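Local coordinates for TCP pilus virulence regulatory protein (PDB 4MLO) that activates transcription as an AraC-family DNA-binding regulator, probably of virulence genes in Vibrio cholerae, and holds the fatty acid palmitoleic acid in a pocket, at residues Asn23-Asn28 against Ser257-Ala262. Residues are numbered along the deposited sequence; the frame is centred on the assembly and turned at random. Where two conformers were deposited one is given.
Sequences NNLYIN and STMNVA. With PAM (palmitoleic acid), chain E.
At the interface between the cupin-like and AraC-type regions of ToxT, Asn23, at the corner in the broken strand 19-26, meets Thr258 in the last turn of helix 248-259. Asn23 N donates a nearly straight hydrogen bond (162° at the hydrogen) to Thr258 O at 2.9 Å, a carbonyl close to the helix end. In return, Thr258 CA makes a CH...O contact of 3.3 Å with Asn23 O. Thr258 OG1 lies beside its backbone N (chi1 -56°), which leaves CG2 anti to that N, 3.5 Å from Asn23 O; CG2 also meets Leu25 CD1 at 4.1 Å, the two side chains crossing at about a right angle. Thr258 OG1 bonds back to Val254 O within its own helix and accepts from a water that also donates to Asn24 O. A second water donates to Asn23 O, accepts from Asn23 ND2 and reaches Ser257 OG in one of two conformers. Asn24 and Leu25 form a G1 beta bulge opposite Gln67. At the second bulge residue the contact turns apolar and joins the wall of the fatty-acid pocket: Leu25 CD1 touches Met259 SD at 3.9 Å, while its other branch, CD2, lies 3.9 Å from C5 of palmitoleic acid. The far end of the lipid, C16, rests 3.9 Å from Val261 CG2.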
ATOM      1  N   ASN A  23      -5.032 -10.042  -4.454  1.00 16.60           N
ATOM      2  CA  ASN A  23      -6.438  -9.885  -4.805  1.00 14.85           C
ATOM      3  C   ASN A  23      -7.135  -9.110  -3.706  1.00 14.37           C
ATOM      4  O   ASN A  23      -7.252  -9.600  -2.587  1.00 14.71           O
ATOM      5  CB  ASN A  23      -7.134 -11.233  -4.992  1.00 15.60           C
ATOM      6  CG  ASN A  23      -8.587 -11.078  -5.414  1.00 20.02           C
ATOM      7  OD1 ASN A  23      -8.870 -10.509  -6.449  1.00 30.87           O
ATOM      8  ND2 ASN A  23      -9.493 -11.588  -4.618  1.00 26.53           N
ATOM      9  N   ASN A  24      -7.629  -7.906  -4.025  1.00 16.75           N
ATOM     10  CA  ASN A  24      -8.325  -7.098  -3.043  1.00 17.63           C
ATOM     11  C   ASN A  24      -7.420  -6.808  -1.847  1.00 11.64           C
ATOM     12  O   ASN A  24      -7.849  -6.811  -0.694  1.00 13.43           O
ATOM     13  CB  ASN A  24      -9.639  -7.749  -2.625  1.00 17.77           C
ATOM     14  CG  ASN A  24     -10.715  -7.624  -3.724  1.00 13.21           C
ATOM     15  OD1 ASN A  24     -10.557  -6.843  -4.675  1.00 21.08           O
ATOM     16  ND2 ASN A  24     -11.773  -8.413  -3.599  1.00 22.64           N
ATOM     17  N   LEU A  25      -6.185  -6.423  -2.163  1.00 13.39           N
ATOM     18  CA  LEU A  25      -5.211  -5.965  -1.168  1.00  9.50           C
ATOM     19  C   LEU A  25      -5.466  -4.483  -0.875  1.00 10.08           C
ATOM     20  O   LEU A  25      -5.237  -3.634  -1.746  1.00 13.51           O
ATOM     21  CB  LEU A  25      -3.784  -6.164  -1.674  1.00 13.36           C
ATOM     22  CG  LEU A  25      -2.654  -5.763  -0.721  1.00 14.49           C
ATOM     23  CD1 LEU A  25      -2.647  -6.734   0.467  1.00 17.35           C
ATOM     24  CD2 LEU A  25      -1.286  -5.656  -1.434  1.00 16.21           C
ATOM     25  N   TYR A  26      -5.894  -4.202   0.362  1.00 12.64           N
ATOM     26  CA  TYR A  26      -6.107  -2.839   0.859  1.00 10.85           C
ATOM     27  C   TYR A  26      -4.783  -2.217   1.269  1.00 13.35           C
ATOM     28  O   TYR A  26      -4.015  -2.793   2.055  1.00 15.29           O
ATOM     29  CB  TYR A  26      -7.092  -2.835   2.042  1.00 10.41           C
ATOM     30  CG  TYR A  26      -7.185  -1.493   2.736  1.00 15.08           C
ATOM     31  CD1 TYR A  26      -7.907  -0.449   2.182  1.00 14.65           C
ATOM     32  CD2 TYR A  26      -6.532  -1.281   3.920  1.00 13.88           C
ATOM     33  CE1 TYR A  26      -7.952   0.793   2.831  1.00 13.24           C
ATOM     34  CE2 TYR A  26      -6.552  -0.091   4.533  1.00 16.94           C
ATOM     35  CZ  TYR A  26      -7.240   0.946   3.988  1.00 15.02           C
ATOM     36  OH  TYR A  26      -7.190   2.131   4.709  1.00 15.38           O
ATOM     37  N   ILE A  27      -4.517  -1.029   0.750  1.00 11.82           N
ATOM     38  CA  ILE A  27      -3.247  -0.350   0.975  1.00 12.24           C
ATOM     39  C   ILE A  27      -3.496   0.595   2.147  1.00 14.77           C
ATOM     40  O   ILE A  27      -4.111   1.649   1.990  1.00 14.86           O
ATOM     41  CB  ILE A  27      -2.761   0.382  -0.272  1.00 14.74           C
ATOM     42  CG1 ILE A  27      -2.612  -0.601  -1.440  1.00 13.28           C
ATOM     43  CG2 ILE A  27      -1.461   1.050   0.013  1.00 16.76           C
ATOM     44  CD1 ILE A  27      -1.671  -1.777  -1.169  1.00 16.14           C
ATOM     45  N   ASN A  28      -3.004   0.219   3.338  1.00 14.64           N
ATOM     46  CA  ASN A  28      -3.313   0.926   4.582  0.50 16.00           C
ATOM     47  C   ASN A  28      -2.572   2.247   4.690  1.00 17.99           C
ATOM     48  O   ASN A  28      -3.036   3.175   5.365  1.00 18.48           O
ATOM     49  CB  ASN A  28      -2.947   0.053   5.779  0.50 14.62           C
ATOM     50  CG  ASN A  28      -3.402   0.656   7.076  0.50 25.62           C
ATOM     51  OD1 ASN A  28      -4.586   0.731   7.311  0.50 25.74           O
ATOM     52  ND2 ASN A  28      -2.468   1.113   7.910  0.50 21.29           N
ATOM     53  N   SER A 257      -6.993 -15.992  -0.053  1.00 11.69           N
ATOM     54  CA  SER A 257      -7.578 -15.354  -1.234  0.50 11.92           C
ATOM     55  C   SER A 257      -6.849 -14.059  -1.589  1.00  9.73           C
ATOM     56  O   SER A 257      -6.645 -13.737  -2.761  1.00 13.77           O
ATOM     57  CB  SER A 257      -9.061 -15.086  -0.965  0.50 17.09           C
ATOM     58  OG  SER A 257      -9.697 -14.324  -1.988  0.50 21.36           O
ATOM     59  N   THR A 258      -6.444 -13.290  -0.556  1.00 10.79           N
ATOM     60  CA  THR A 258      -5.858 -11.970  -0.745  1.00 10.96           C
ATOM     61  C   THR A 258      -4.380 -12.034  -1.134  1.00 10.75           C
ATOM     62  O   THR A 258      -3.938 -11.307  -2.048  1.00 13.66           O
ATOM     63  CB  THR A 258      -6.054 -11.156   0.545  1.00 10.62           C
ATOM     64  OG1 THR A 258      -7.456 -11.105   0.872  1.00 13.58           O
ATOM     65  CG2 THR A 258      -5.496  -9.741   0.406  1.00 11.37           C
ATOM     66  N   MET A 259      -3.615 -12.887  -0.450  1.00 12.51           N
ATOM     67  CA  MET A 259      -2.173 -12.961  -0.583  1.00 12.10           C
ATOM     68  C   MET A 259      -1.692 -14.171  -1.383  1.00 13.11           C
ATOM     69  O   MET A 259      -0.498 -14.249  -1.696  1.00 12.69           O
ATOM     70  CB  MET A 259      -1.550 -12.993   0.801  1.00 11.83           C
ATOM     71  CG  MET A 259      -1.940 -11.809   1.685  1.00 16.31           C
ATOM     72  SD  MET A 259      -1.156 -10.276   1.146  1.00 17.13           S
ATOM     73  CE  MET A 259       0.503 -10.443   1.665  1.00 20.63           C
ATOM     74  N   ASN A 260      -2.588 -15.105  -1.704  1.00 14.71           N
ATOM     75  CA  ASN A 260      -2.277 -16.358  -2.403  1.00 12.61           C
ATOM     76  C   ASN A 260      -1.271 -17.237  -1.655  1.00 18.03           C
ATOM     77  O   ASN A 260      -0.611 -18.090  -2.272  1.00 13.39           O
ATOM     78  CB  ASN A 260      -1.774 -16.055  -3.805  1.00 11.58           C
ATOM     79  CG  ASN A 260      -2.045 -17.164  -4.779  1.00 22.96           C
ATOM     80  OD1 ASN A 260      -3.186 -17.678  -4.916  1.00 18.40           O
ATOM     81  ND2 ASN A 260      -0.994 -17.527  -5.515  1.00 25.26           N
ATOM     82  N   VAL A 261      -1.129 -17.055  -0.340  1.00 12.39           N
ATOM     83  CA  VAL A 261      -0.318 -17.900   0.532  1.00 11.48           C
ATOM     84  C   VAL A 261      -1.033 -17.992   1.868  1.00 15.77           C
ATOM     85  O   VAL A 261      -1.908 -17.187   2.177  1.00 12.01           O
ATOM     86  CB  VAL A 261       1.135 -17.386   0.734  1.00 14.35           C
ATOM     87  CG1 VAL A 261       1.825 -17.232  -0.597  1.00 20.39           C
ATOM     88  CG2 VAL A 261       1.155 -16.056   1.484  1.00 12.20           C
ATOM     89  N   ALA A 262      -0.699 -19.017   2.635  1.00 13.34           N
ATOM     90  CA  ALA A 262      -1.239 -19.178   3.963  1.00 14.33           C
ATOM     91  C   ALA A 262      -0.606 -18.156   4.909  1.00 10.82           C
ATOM     92  O   ALA A 262       0.514 -17.703   4.684  1.00 14.82           O
ATOM     93  CB  ALA A 262      -0.984 -20.593   4.480  1.00 19.62           C
TER
HETATM   94  C1  PAM E 304       3.449  -5.454   2.876  1.00 24.28           C
HETATM   95  O1  PAM E 304       4.683  -5.464   3.135  1.00 26.37           O
HETATM   96  O2  PAM E 304       2.711  -4.512   3.247  1.00 21.44           O
HETATM   97  C2  PAM E 304       2.819  -6.599   2.131  1.00 18.68           C
HETATM   98  C3  PAM E 304       2.133  -6.135   0.837  1.00 24.60           C
HETATM   99  C4  PAM E 304       3.161  -5.483  -0.084  1.00 28.48           C
HETATM  100  C5  PAM E 304       2.568  -5.061  -1.424  1.00 34.25           C
HETATM  101  C6  PAM E 304       3.582  -4.274  -2.252  1.00 28.24           C
HETATM  102  C7  PAM E 304       4.820  -5.093  -2.616  1.00 24.46           C
HETATM  103  C8  PAM E 304       4.476  -6.193  -3.606  1.00 26.97           C
HETATM  104  C9  PAM E 304       5.677  -7.076  -3.933  1.00 28.97           C
HETATM  105  C10 PAM E 304       6.165  -8.006  -3.104  1.00 38.18           C
HETATM  106  C11 PAM E 304       5.591  -8.250  -1.718  1.00 33.05           C
HETATM  107  C12 PAM E 304       5.712  -9.706  -1.264  1.00 29.10           C
HETATM  108  C13 PAM E 304       4.797  -9.898  -0.052  1.00 28.86           C
HETATM  109  C14 PAM E 304       4.429 -11.335   0.258  1.00 29.43           C
HETATM  110  C15 PAM E 304       3.740 -12.021  -0.914  1.00 31.29           C
HETATM  111  C16 PAM E 304       2.860 -13.160  -0.464  1.00 28.98           C
HETATM  112  O   HOH W   1      -9.440 -11.738  -1.598  1.00 17.77           O
HETATM  113  O   HOH W   2      -8.957  -8.755   0.994  1.00 14.73           O